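PDB 4FDF: cyclic pyranopterin monophosphate synthase 2 from Mycobacterium tuberculosis, which probably catalyses the conversion of (8S)-3',8-cyclo-7,8-dihydroguanosine 5'-triphosphate to cyclic pyranopterin monophosphate, a step of molybdenum cofactor biosynthesis. Local coordinates for residues Asp105-Arg113 with Ala124-Leu135. Sequence-based numbering, arbitrary orientation.
Sequences DIEITATVR and ALTAVSVAALTL
I108 meets helix 124-135 with both branches of its side chain. Its CD1 lies on the backbone of A132, 3.7 Å from CA, and meets L135 CD1 tip to tip at 3.8 Å. Its CG2 faces A131 CB at 4.1 Å. With chi1 at -52°, CG1 stands beside the backbone N and CG2 beside the carbonyl carbon, which spreads the two branches along the helix. L135 CD1 also reaches CG2 of I106. Further along the strand, A110 has only a methyl to offer, and the helix comes close to it. A110 CB is 3.5 Å from A124 O. V128 CG2, anti to its own carbonyl carbon, packs 3.6 Å from A110 CB and also lies near A110 N. V112 CG2 then packs on the backbone and CB of A124. The segment axes approach to 7.5 Å and run roughly antiparallel, at 146°. This is helix-on-sheet packing in the ferredoxin-like fold of MoaC. Helix 65-83 lies beside the same helix, and a second subunit packs on L125, S129 and L133. V112 lies near E123, a predicted substrate-binding residue. No hydrogen bond crosses the contact. Apolar side chains pack on each other and on the helix backbone, so the fit depends on shape and on keeping water out.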
loop_
_atom_site.group_PDB
_atom_site.type_symbol
_atom_site.label_atom_id
_atom_site.label_comp_id
_atom_site.label_asym_id
_atom_site.label_seq_id
_atom_site.Cartn_x
_atom_site.Cartn_y
_atom_site.Cartn_z
ATOM N N ASP B 105 -0.879 -22.007 -24.999
ATOM C CA ASP B 105 -0.950 -20.618 -24.566
ATOM C C ASP B 105 -2.166 -20.347 -23.669
ATOM O O ASP B 105 -3.173 -21.073 -23.717
ATOM C CB ASP B 105 -1.011 -19.706 -25.798
ATOM C CG ASP B 105 0.297 -19.689 -26.585
ATOM O OD1 ASP B 105 1.374 -19.758 -25.961
ATOM O OD2 ASP B 105 0.254 -19.607 -27.827
ATOM N N ILE B 106 -2.054 -19.304 -22.849
ATOM C CA ILE B 106 -3.178 -18.796 -22.067
ATOM C C ILE B 106 -3.366 -17.309 -22.356
ATOM O O ILE B 106 -2.540 -16.488 -21.978
ATOM C CB ILE B 106 -2.979 -19.035 -20.556
ATOM C CG1 ILE B 106 -2.649 -20.512 -20.298
ATOM C CG2 ILE B 106 -4.225 -18.605 -19.771
ATOM C CD1 ILE B 106 -2.026 -20.806 -18.949
ATOM N N GLU B 107 -4.444 -16.973 -23.056
ATOM C CA GLU B 107 -4.762 -15.580 -23.329
ATOM C C GLU B 107 -5.483 -14.941 -22.138
ATOM O O GLU B 107 -6.334 -15.565 -21.489
ATOM C CB GLU B 107 -5.569 -15.440 -24.619
ATOM N N ILE B 108 -5.111 -13.699 -21.843
ATOM C CA ILE B 108 -5.686 -12.976 -20.729
ATOM C C ILE B 108 -6.365 -11.724 -21.276
ATOM O O ILE B 108 -5.800 -11.012 -22.093
ATOM C CB ILE B 108 -4.594 -12.598 -19.696
ATOM C CG1 ILE B 108 -3.782 -13.832 -19.302
ATOM C CG2 ILE B 108 -5.211 -11.952 -18.460
ATOM C CD1 ILE B 108 -2.420 -13.534 -18.733
ATOM N N THR B 109 -7.591 -11.464 -20.844
ATOM C CA THR B 109 -8.274 -10.244 -21.255
ATOM C C THR B 109 -8.797 -9.510 -20.017
ATOM O O THR B 109 -9.501 -10.096 -19.195
ATOM C CB THR B 109 -9.426 -10.560 -22.249
ATOM O OG1 THR B 109 -8.942 -11.439 -23.279
ATOM C CG2 THR B 109 -9.972 -9.303 -22.895
ATOM N N ALA B 110 -8.453 -8.232 -19.887
ATOM C CA ALA B 110 -9.005 -7.421 -18.812
ATOM C C ALA B 110 -9.917 -6.321 -19.349
ATOM O O ALA B 110 -9.567 -5.611 -20.292
ATOM C CB ALA B 110 -7.898 -6.840 -17.939
ATOM N N THR B 111 -11.097 -6.214 -18.747
ATOM C CA THR B 111 -12.087 -5.197 -19.099
ATOM C C THR B 111 -12.292 -4.318 -17.876
ATOM O O THR B 111 -12.598 -4.819 -16.789
ATOM C CB THR B 111 -13.423 -5.849 -19.559
ATOM O OG1 THR B 111 -13.192 -6.576 -20.769
ATOM C CG2 THR B 111 -14.505 -4.803 -19.812
ATOM N N VAL B 112 -12.072 -3.017 -18.050
ATOM C CA VAL B 112 -12.151 -2.055 -16.953
ATOM C C VAL B 112 -13.181 -0.998 -17.310
ATOM O O VAL B 112 -13.208 -0.500 -18.440
ATOM C CB VAL B 112 -10.776 -1.377 -16.652
ATOM C CG1 VAL B 112 -10.912 -0.328 -15.530
ATOM C CG2 VAL B 112 -9.729 -2.412 -16.240
ATOM N N ARG B 113 -14.038 -0.672 -16.350
ATOM C CA ARG B 113 -15.023 0.393 -16.520
ATOM C C ARG B 113 -14.869 1.448 -15.429
ATOM O O ARG B 113 -14.534 1.132 -14.269
ATOM C CB ARG B 113 -16.451 -0.177 -16.566
ATOM C CG ARG B 113 -16.759 -0.985 -17.846
ATOM C CD ARG B 113 -17.934 -1.970 -17.691
ATOM N NE ARG B 113 -17.768 -2.864 -16.540
ATOM C CZ ARG B 113 -17.434 -4.156 -16.596
ATOM N NH1 ARG B 113 -17.234 -4.773 -17.762
ATOM N NH2 ARG B 113 -17.311 -4.843 -15.465
ATOM N N ALA B 124 -6.383 -1.526 -17.106
ATOM C CA ALA B 124 -6.581 -2.727 -17.904
ATOM C C ALA B 124 -5.254 -3.443 -18.197
ATOM O O ALA B 124 -5.159 -4.667 -18.031
ATOM C CB ALA B 124 -7.327 -2.408 -19.205
ATOM N N LEU B 125 -4.244 -2.685 -18.624
ATOM C CA LEU B 125 -2.907 -3.238 -18.898
ATOM C C LEU B 125 -2.216 -3.793 -17.641
ATOM O O LEU B 125 -1.551 -4.833 -17.695
ATOM C CB LEU B 125 -2.017 -2.176 -19.545
ATOM C CG LEU B 125 -2.357 -1.759 -20.971
ATOM C CD1 LEU B 125 -1.685 -0.421 -21.280
ATOM C CD2 LEU B 125 -1.963 -2.821 -21.996
ATOM N N THR B 126 -2.383 -3.094 -16.522
ATOM C CA THR B 126 -1.815 -3.493 -15.232
ATOM C C THR B 126 -2.409 -4.831 -14.740
ATOM O O THR B 126 -1.676 -5.732 -14.291
ATOM C CB THR B 126 -2.005 -2.346 -14.202
ATOM O OG1 THR B 126 -1.255 -1.198 -14.635
ATOM C CG2 THR B 126 -1.552 -2.737 -12.820
ATOM N N ALA B 127 -3.732 -4.950 -14.847
ATOM C CA ALA B 127 -4.461 -6.177 -14.524
ATOM C C ALA B 127 -3.982 -7.354 -15.369
ATOM O O ALA B 127 -3.650 -8.411 -14.844
ATOM C CB ALA B 127 -5.969 -5.962 -14.715
ATOM N N VAL B 128 -3.912 -7.158 -16.680
ATOM C CA VAL B 128 -3.408 -8.189 -17.579
ATOM C C VAL B 128 -1.995 -8.553 -17.149
ATOM O O VAL B 128 -1.628 -9.722 -17.028
ATOM C CB VAL B 128 -3.412 -7.694 -19.047
ATOM C CG1 VAL B 128 -2.464 -8.537 -19.931
ATOM C CG2 VAL B 128 -4.824 -7.712 -19.615
ATOM N N SER B 129 -1.221 -7.524 -16.866
ATOM C CA SER B 129 0.160 -7.689 -16.515
ATOM C C SER B 129 0.345 -8.470 -15.229
ATOM O O SER B 129 1.116 -9.444 -15.197
ATOM C CB SER B 129 0.780 -6.315 -16.405
ATOM O OG SER B 129 2.183 -6.439 -16.273
ATOM N N VAL B 130 -0.373 -8.085 -14.171
ATOM C CA VAL B 130 -0.211 -8.777 -12.888
ATOM C C VAL B 130 -0.822 -10.187 -12.914
ATOM O O VAL B 130 -0.306 -11.103 -12.264
ATOM C CB VAL B 130 -0.695 -7.918 -11.684
ATOM C CG1 VAL B 130 -0.668 -8.722 -10.381
ATOM C CG2 VAL B 130 0.203 -6.660 -11.537
ATOM N N ALA B 131 -1.895 -10.366 -13.678
ATOM C CA ALA B 131 -2.496 -11.692 -13.867
ATOM C C ALA B 131 -1.532 -12.653 -14.561
ATOM O O ALA B 131 -1.491 -13.836 -14.220
ATOM C CB ALA B 131 -3.806 -11.585 -14.656
ATOM N N ALA B 132 -0.772 -12.141 -15.533
ATOM C CA ALA B 132 0.244 -12.923 -16.246
ATOM C C ALA B 132 1.395 -13.292 -15.324
ATOM O O ALA B 132 1.826 -14.440 -15.295
ATOM C CB ALA B 132 0.778 -12.141 -17.448
ATOM N N LEU B 133 1.888 -12.315 -14.568
ATOM C CA LEU B 133 2.919 -12.581 -13.571
ATOM C C LEU B 133 2.471 -13.636 -12.559
ATOM O O LEU B 133 3.264 -14.478 -12.139
ATOM C CB LEU B 133 3.326 -11.295 -12.832
ATOM C CG LEU B 133 4.144 -10.244 -13.602
ATOM C CD1 LEU B 133 4.117 -8.891 -12.889
ATOM C CD2 LEU B 133 5.574 -10.710 -13.796
ATOM N N THR B 134 1.201 -13.571 -12.169
ATOM C CA THR B 134 0.651 -14.502 -11.203
ATOM C C THR B 134 0.486 -15.889 -11.818
ATOM O O THR B 134 0.762 -16.892 -11.155
ATOM C CB THR B 134 -0.671 -13.984 -10.623
ATOM O OG1 THR B 134 -0.412 -12.757 -9.932
ATOM C CG2 THR B 134 -1.272 -14.996 -9.654
ATOM N N LEU B 135 0.055 -15.948 -13.078
ATOM C CA LEU B 135 0.037 -17.225 -13.773
ATOM C C LEU B 135 1.430 -17.836 -13.761
ATOM O O LEU B 135 1.598 -18.997 -13.382
ATOM C CB LEU B 135 -0.452 -17.088 -15.213
ATOM C CG LEU B 135 -1.949 -16.889 -15.411
ATOM C CD1 LEU B 135 -2.223 -16.880 -16.901
ATOM C CD2 LEU B 135 -2.794 -17.964 -14.690
#